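PDB 6IC9: PHD finger protein 3 from Homo sapiens, which reads the phosphorylated C-terminal domain of RNA polymerase II through its SPOC domain, the part crystallised here, and regulates neuronal gene expression. Local coordinates for residues K102-V106 with M117-P121; E43-S48 with N109-V114. Where two conformers were deposited one is given. Residue numbers count along the deposited sequence, not the author numbering.

Contact 1: K102-V106 with M117-P121; sequences KRYGV and MYLIP
Residues 104-106 and 117-121 run antiparallel as neighbouring strands, their short axes 4.4 Å apart at closest approach and 156° between their N-to-C directions. Gly105 and Leu119 form a hydrogen-bonded pair (CA-CA 4.6 Å): Gly105 N donates to Leu119 O at 2.8 Å and Leu119 N to Gly105 O at 2.9 Å. Val106 and Tyr118 follow as a non-hydrogen-bonded pair, CA-CA 4.8 Å, while Tyr118 CA-H also approaches Gly105 O (CA to O 3.1 Å). Before the strand, Lys102 has positive phi (51/53) and ends helix 85-101 in a Schellman motif; Arg103 then turns extended, its NH1 bonding Lys102 O at 3.1 Å. The two strands form a hairpin in the closed beta barrel of the SPOC domain, where strand 48-55 flanks 104-107 and strand 147-155 flanks 114-122. Tyr104 (m, chi2 -16°) lays its ring over Ile120 (chi1 m, chi2 t), whose CG1 sits 3.6 Å from the ring centroid, 7° off the normal, a CH-pi contact; Tyr104 CD1 also meets Pro121 CD at 3.8 Å. The hydroxyl of Tyr104 is hydrogen-bonded to Trp61 of helix 57-70. On the face carrying Val106 (t) and Tyr118 (m), Val106 CG2 touches the ring edge at Tyr118 CE1, 3.9 Å, and both side chains pack against the bound phosphorylated CTD peptide. Leu119 (chi1 t, chi2 p) projects from the other face onto Leu94 of helix 85-101.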
loop_
_atom_site.group_PDB
_atom_site.type_symbol
_atom_site.label_atom_id
_atom_site.label_comp_id
_atom_site.label_asym_id
_atom_site.label_seq_id
_atom_site.Cartn_x
_atom_site.Cartn_y
_atom_site.Cartn_z
ATOM N N LYS A 102 2.817 11.998 8.626
ATOM C CA LYS A 102 3.934 11.697 7.737
ATOM C C LYS A 102 4.455 10.301 8.042
ATOM O O LYS A 102 5.635 10.094 8.346
ATOM C CB LYS A 102 5.049 12.745 7.854
ATOM C CG LYS A 102 4.554 14.163 7.565
ATOM C CD LYS A 102 5.640 15.205 7.881
ATOM C CE LYS A 102 5.125 16.619 7.591
ATOM N NZ LYS A 102 4.801 16.740 6.138
ATOM N N ARG A 103 3.527 9.341 8.023
ATOM C CA ARG A 103 3.868 7.946 8.239
ATOM C C ARG A 103 3.253 7.145 7.105
ATOM O O ARG A 103 2.345 7.612 6.408
ATOM C CB ARG A 103 3.338 7.418 9.610
ATOM C CG ARG A 103 4.007 8.095 10.860
ATOM C CD ARG A 103 5.473 7.690 10.978
ATOM N NE ARG A 103 6.111 8.218 12.191
ATOM C CZ ARG A 103 6.737 9.394 12.244
ATOM N NH1 ARG A 103 6.765 10.169 11.179
ATOM N NH2 ARG A 103 7.309 9.819 13.367
ATOM N N TYR A 104 3.733 5.919 6.969
ATOM C CA TYR A 104 3.051 4.905 6.183
ATOM C C TYR A 104 2.417 3.874 7.119
ATOM O O TYR A 104 2.869 3.659 8.250
ATOM C CB TYR A 104 4.021 4.181 5.220
ATOM C CG TYR A 104 4.679 5.062 4.165
ATOM C CD1 TYR A 104 4.177 6.365 3.855
ATOM C CD2 TYR A 104 5.799 4.599 3.462
ATOM C CE1 TYR A 104 4.816 7.177 2.906
ATOM C CE2 TYR A 104 6.421 5.415 2.488
ATOM C CZ TYR A 104 5.916 6.691 2.226
ATOM O OH TYR A 104 6.509 7.493 1.267
ATOM N N GLY A 105 1.402 3.180 6.620
ATOM C CA GLY A 105 0.810 2.066 7.372
ATOM C C GLY A 105 1.547 0.766 7.068
ATOM O O GLY A 105 2.047 0.563 5.952
ATOM N N VAL A 106 1.543 -0.153 8.039
ATOM C CA VAL A 106 2.150 -1.487 7.890
ATOM C C VAL A 106 1.065 -2.550 8.013
ATOM O O VAL A 106 0.361 -2.599 9.034
ATOM C CB VAL A 106 3.242 -1.729 8.945
ATOM C CG1 VAL A 106 3.938 -3.079 8.645
ATOM C CG2 VAL A 106 4.270 -0.561 8.914
ATOM N N MET A 117 3.660 -5.301 3.139
ATOM C CA MET A 117 2.754 -4.405 2.441
ATOM C C MET A 117 2.628 -3.109 3.231
ATOM O O MET A 117 2.320 -3.130 4.428
ATOM C CB MET A 117 1.385 -5.051 2.221
ATOM C CG MET A 117 0.449 -4.104 1.465
ATOM S SD MET A 117 -0.932 -5.077 0.795
ATOM C CE MET A 117 -1.717 -3.838 -0.186
ATOM N N TYR A 118 2.886 -1.993 2.573
ATOM C CA TYR A 118 2.791 -0.680 3.205
ATOM C C TYR A 118 1.694 0.130 2.541
ATOM O O TYR A 118 1.444 -0.004 1.337
ATOM C CB TYR A 118 4.110 0.100 3.084
ATOM C CG TYR A 118 5.254 -0.669 3.744
ATOM C CD1 TYR A 118 5.313 -0.778 5.133
ATOM C CD2 TYR A 118 6.212 -1.338 2.950
ATOM C CE1 TYR A 118 6.339 -1.535 5.744
ATOM C CE2 TYR A 118 7.257 -2.064 3.538
ATOM C CZ TYR A 118 7.288 -2.169 4.918
ATOM O OH TYR A 118 8.314 -2.896 5.463
ATOM N N LEU A 119 1.044 0.989 3.318
ATOM C CA LEU A 119 -0.026 1.849 2.827
ATOM C C LEU A 119 0.483 3.264 2.837
ATOM O O LEU A 119 0.798 3.790 3.909
ATOM C CB LEU A 119 -1.268 1.742 3.715
ATOM C CG LEU A 119 -2.677 2.071 3.231
ATOM C CD1 LEU A 119 -3.186 1.104 2.093
ATOM C CD2 LEU A 119 -3.579 1.869 4.463
ATOM N N ILE A 120 0.517 3.885 1.661
ATOM C CA ILE A 120 1.169 5.159 1.420
ATOM C C ILE A 120 0.105 6.211 1.100
ATOM O O ILE A 120 -0.627 6.063 0.124
ATOM C CB ILE A 120 2.175 5.027 0.268
ATOM C CG1 ILE A 120 3.314 4.106 0.712
ATOM C CG2 ILE A 120 2.689 6.471 -0.133
ATOM C CD1 ILE A 120 4.326 3.784 -0.432
ATOM N N PRO A 121 0.006 7.296 1.855
ATOM C CA PRO A 121 -0.880 8.387 1.437
ATOM C C PRO A 121 -0.178 9.237 0.380
ATOM O O PRO A 121 0.959 9.677 0.576
ATOM C CB PRO A 121 -1.106 9.167 2.731
ATOM C CG PRO A 121 0.155 8.952 3.519
ATOM C CD PRO A 121 0.601 7.535 3.189
#

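Contact 2: E43-S48 with N109-V114; sequences EDLPDS and NNMKQV
Helix 41-44 ends at Asp44; Leu45 and Pro46 are extended, Asp47 takes helical phi/psi (-59/-36), and Ser48 is extended again as strand 48-55 begins. Facing them is the irregular segment 109-114. The backbones come closest at Asp44 and Met111, CA-CA 6.0 Å; Met111 opens a type I beta turn closed by Val114 N to Met111 O at 2.9 Å. The Met111 side chain (chi1 m, chi2 t, chi3 p) lies along the helix end and the start of the loop: its CB is 3.5 Å from Asp44 O, its SD covers the Leu45-Pro46 peptide, 3.7 Å from Pro46 N, and its CE covers Glu43 O at 3.2 Å. Asp44 (m, chi2 -9°) sets OD2 3.7 Å from Gln113 CB, while that carboxylate forms a salt bridge with Arg154. Val114, with chi1 off the wells at -11°, brings CG1 to 3.3 Å from Asp44 O. No direct hydrogen bond joins Asp44 to the turn; two waters make the link instead, one donating to Asp44 O (2.8 Å) and accepting from Met111 N (2.7 Å), the other donating to Asp44 OD1 (3.2 Å) and accepting from Gln113 N (2.8 Å). At the far end the Asn109 amide (p, chi2 -32°) meets the backbone of strand 48-55 twice, ND2 donating to Ser48 O at 2.8 Å, the one direct hydrogen bond between the segments, and OD1 accepting from Gln50 N. The arrangement fastens the loop joining strands 104-107 and 114-122 to the helix-to-strand connection at one end of the SPOC beta barrel.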
loop_
_atom_site.group_PDB
_atom_site.type_symbol
_atom_site.label_atom_id
_atom_site.label_comp_id
_atom_site.label_asym_id
_atom_site.label_seq_id
_atom_site.Cartn_x
_atom_site.Cartn_y
_atom_site.Cartn_z
ATOM N N GLU A 43 -5.205 -13.644 -5.284
ATOM C CA GLU A 43 -4.987 -14.783 -4.389
ATOM C C GLU A 43 -4.051 -14.461 -3.245
ATOM O O GLU A 43 -4.049 -15.167 -2.236
ATOM C CB GLU A 43 -4.386 -15.969 -5.178
ATOM C CG GLU A 43 -5.084 -16.196 -6.482
ATOM C CD GLU A 43 -4.229 -16.928 -7.508
ATOM O OE1 GLU A 43 -3.281 -17.659 -7.132
ATOM O OE2 GLU A 43 -4.520 -16.746 -8.700
ATOM N N ASP A 44 -3.257 -13.418 -3.377
ATOM C CA ASP A 44 -2.207 -13.127 -2.417
ATOM C C ASP A 44 -2.612 -12.096 -1.365
ATOM O O ASP A 44 -1.829 -11.844 -0.447
ATOM C CB ASP A 44 -0.978 -12.583 -3.165
ATOM C CG ASP A 44 -0.190 -13.671 -3.900
ATOM O OD1 ASP A 44 -0.491 -14.869 -3.691
ATOM O OD2 ASP A 44 0.734 -13.301 -4.675
ATOM N N LEU A 45 -3.774 -11.443 -1.519
ATOM C CA LEU A 45 -4.220 -10.472 -0.521
ATOM C C LEU A 45 -5.366 -11.072 0.278
ATOM O O LEU A 45 -6.239 -11.738 -0.307
ATOM C CB LEU A 45 -4.680 -9.169 -1.185
ATOM C CG LEU A 45 -3.517 -8.392 -1.830
ATOM C CD1 LEU A 45 -4.065 -7.339 -2.718
ATOM C CD2 LEU A 45 -2.530 -7.787 -0.778
ATOM N N PRO A 46 -5.355 -10.909 1.602
ATOM C CA PRO A 46 -6.461 -11.424 2.430
ATOM C C PRO A 46 -7.760 -10.681 2.129
ATOM O O PRO A 46 -7.781 -9.648 1.443
ATOM C CB PRO A 46 -5.987 -11.172 3.862
ATOM C CG PRO A 46 -5.118 -9.877 3.717
ATOM C CD PRO A 46 -4.435 -10.018 2.346
ATOM N N ASP A 47 -8.879 -11.231 2.665
ATOM C CA ASP A 47 -10.171 -10.538 2.572
ATOM C C ASP A 47 -10.129 -9.151 3.223
ATOM O O ASP A 47 -10.864 -8.248 2.823
ATOM C CB ASP A 47 -11.280 -11.371 3.290
ATOM C CG ASP A 47 -11.738 -12.579 2.493
ATOM O OD1 ASP A 47 -11.277 -12.791 1.366
ATOM O OD2 ASP A 47 -12.601 -13.326 3.023
ATOM N N SER A 48 -9.401 -9.015 4.316
ATOM C CA SER A 48 -9.314 -7.781 5.078
ATOM C C SER A 48 -7.850 -7.572 5.394
ATOM O O SER A 48 -7.246 -8.415 6.052
ATOM C CB SER A 48 -10.125 -7.844 6.372
ATOM O OG SER A 48 -9.910 -6.645 7.094
ATOM N N ASN A 109 -1.126 -8.840 8.586
ATOM C CA ASN A 109 -1.678 -10.189 8.360
ATOM C C ASN A 109 -1.396 -10.644 6.940
ATOM O O ASN A 109 -2.275 -11.127 6.219
ATOM C CB ASN A 109 -3.191 -10.255 8.653
ATOM C CG ASN A 109 -4.021 -9.434 7.652
ATOM O OD1 ASN A 109 -3.547 -8.393 7.149
ATOM N ND2 ASN A 109 -5.256 -9.901 7.359
ATOM N N ASN A 110 -0.141 -10.507 6.515
ATOM C CA ASN A 110 0.201 -10.807 5.128
ATOM C C ASN A 110 0.008 -12.286 4.807
ATOM O O ASN A 110 0.208 -13.166 5.645
ATOM C CB ASN A 110 1.663 -10.419 4.847
ATOM C CG ASN A 110 1.882 -8.914 4.969
ATOM O OD1 ASN A 110 0.942 -8.152 4.712
ATOM N ND2 ASN A 110 3.097 -8.478 5.391
ATOM N N MET A 111 -0.307 -12.557 3.555
ATOM C CA MET A 111 -0.320 -13.957 3.180
ATOM C C MET A 111 1.081 -14.414 2.804
ATOM O O MET A 111 2.031 -13.616 2.698
ATOM C CB MET A 111 -1.334 -14.193 2.063
ATOM C CG MET A 111 -2.732 -14.395 2.716
ATOM S SD MET A 111 -4.101 -14.363 1.597
ATOM C CE MET A 111 -3.981 -15.987 0.813
ATOM N N LYS A 112 1.185 -15.728 2.589
ATOM C CA LYS A 112 2.477 -16.393 2.459
ATOM C C LYS A 112 3.359 -15.734 1.402
ATOM O O LYS A 112 4.565 -15.577 1.603
ATOM C CB LYS A 112 2.220 -17.874 2.136
ATOM C CG LYS A 112 3.447 -18.744 1.962
ATOM C CD LYS A 112 3.070 -20.119 1.373
ATOM C CE LYS A 112 4.295 -21.028 1.231
ATOM N NZ LYS A 112 5.370 -20.443 0.351
ATOM N N GLN A 113 2.780 -15.314 0.284
ATOM C CA GLN A 113 3.606 -14.818 -0.798
ATOM C C GLN A 113 3.985 -13.355 -0.638
ATOM O O GLN A 113 4.814 -12.875 -1.415
ATOM C CB GLN A 113 2.909 -14.980 -2.152
ATOM C CG GLN A 113 2.891 -16.410 -2.701
ATOM C CD GLN A 113 4.284 -17.001 -2.815
ATOM O OE1 GLN A 113 4.643 -17.893 -2.050
ATOM N NE2 GLN A 113 5.076 -16.508 -3.776
ATOM N N VAL A 114 3.385 -12.612 0.297
ATOM C CA VAL A 114 3.770 -11.219 0.448
ATOM C C VAL A 114 4.607 -11.059 1.713
ATOM O O VAL A 114 4.168 -11.353 2.837
ATOM C CB VAL A 114 2.589 -10.226 0.357
ATOM C CG1 VAL A 114 1.335 -10.821 -0.122
ATOM C CG2 VAL A 114 2.464 -9.293 1.523
HETATM O O HOH W 1 -1.047 -10.560 1.952
HETATM O O HOH W 2 0.266 -16.035 -0.810
#

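From the N terminus the chain forms strands 15-21 and 25-35, then passes segment 43-48, leading from helix 41-44 into strand 48-55, then helix 57-70, strand 73-82 and helix 85-101 before entering 102-106. Contact 2 closes the long loop from 43-48 to 109-114, while contact 1 closes a short one, the hairpin between 102-106 and 117-121. The segments alternate along the sequence, so the two closures cross: 109-114 belongs to the hairpin's connection. Contact 1 thus joins the hairpin strands in the barrel wall and contact 2 holds their connecting loop. The centres lie about 17 Å apart, yet the contacts meet where Met117 SD packs 3.5 Å from Leu45 CD2.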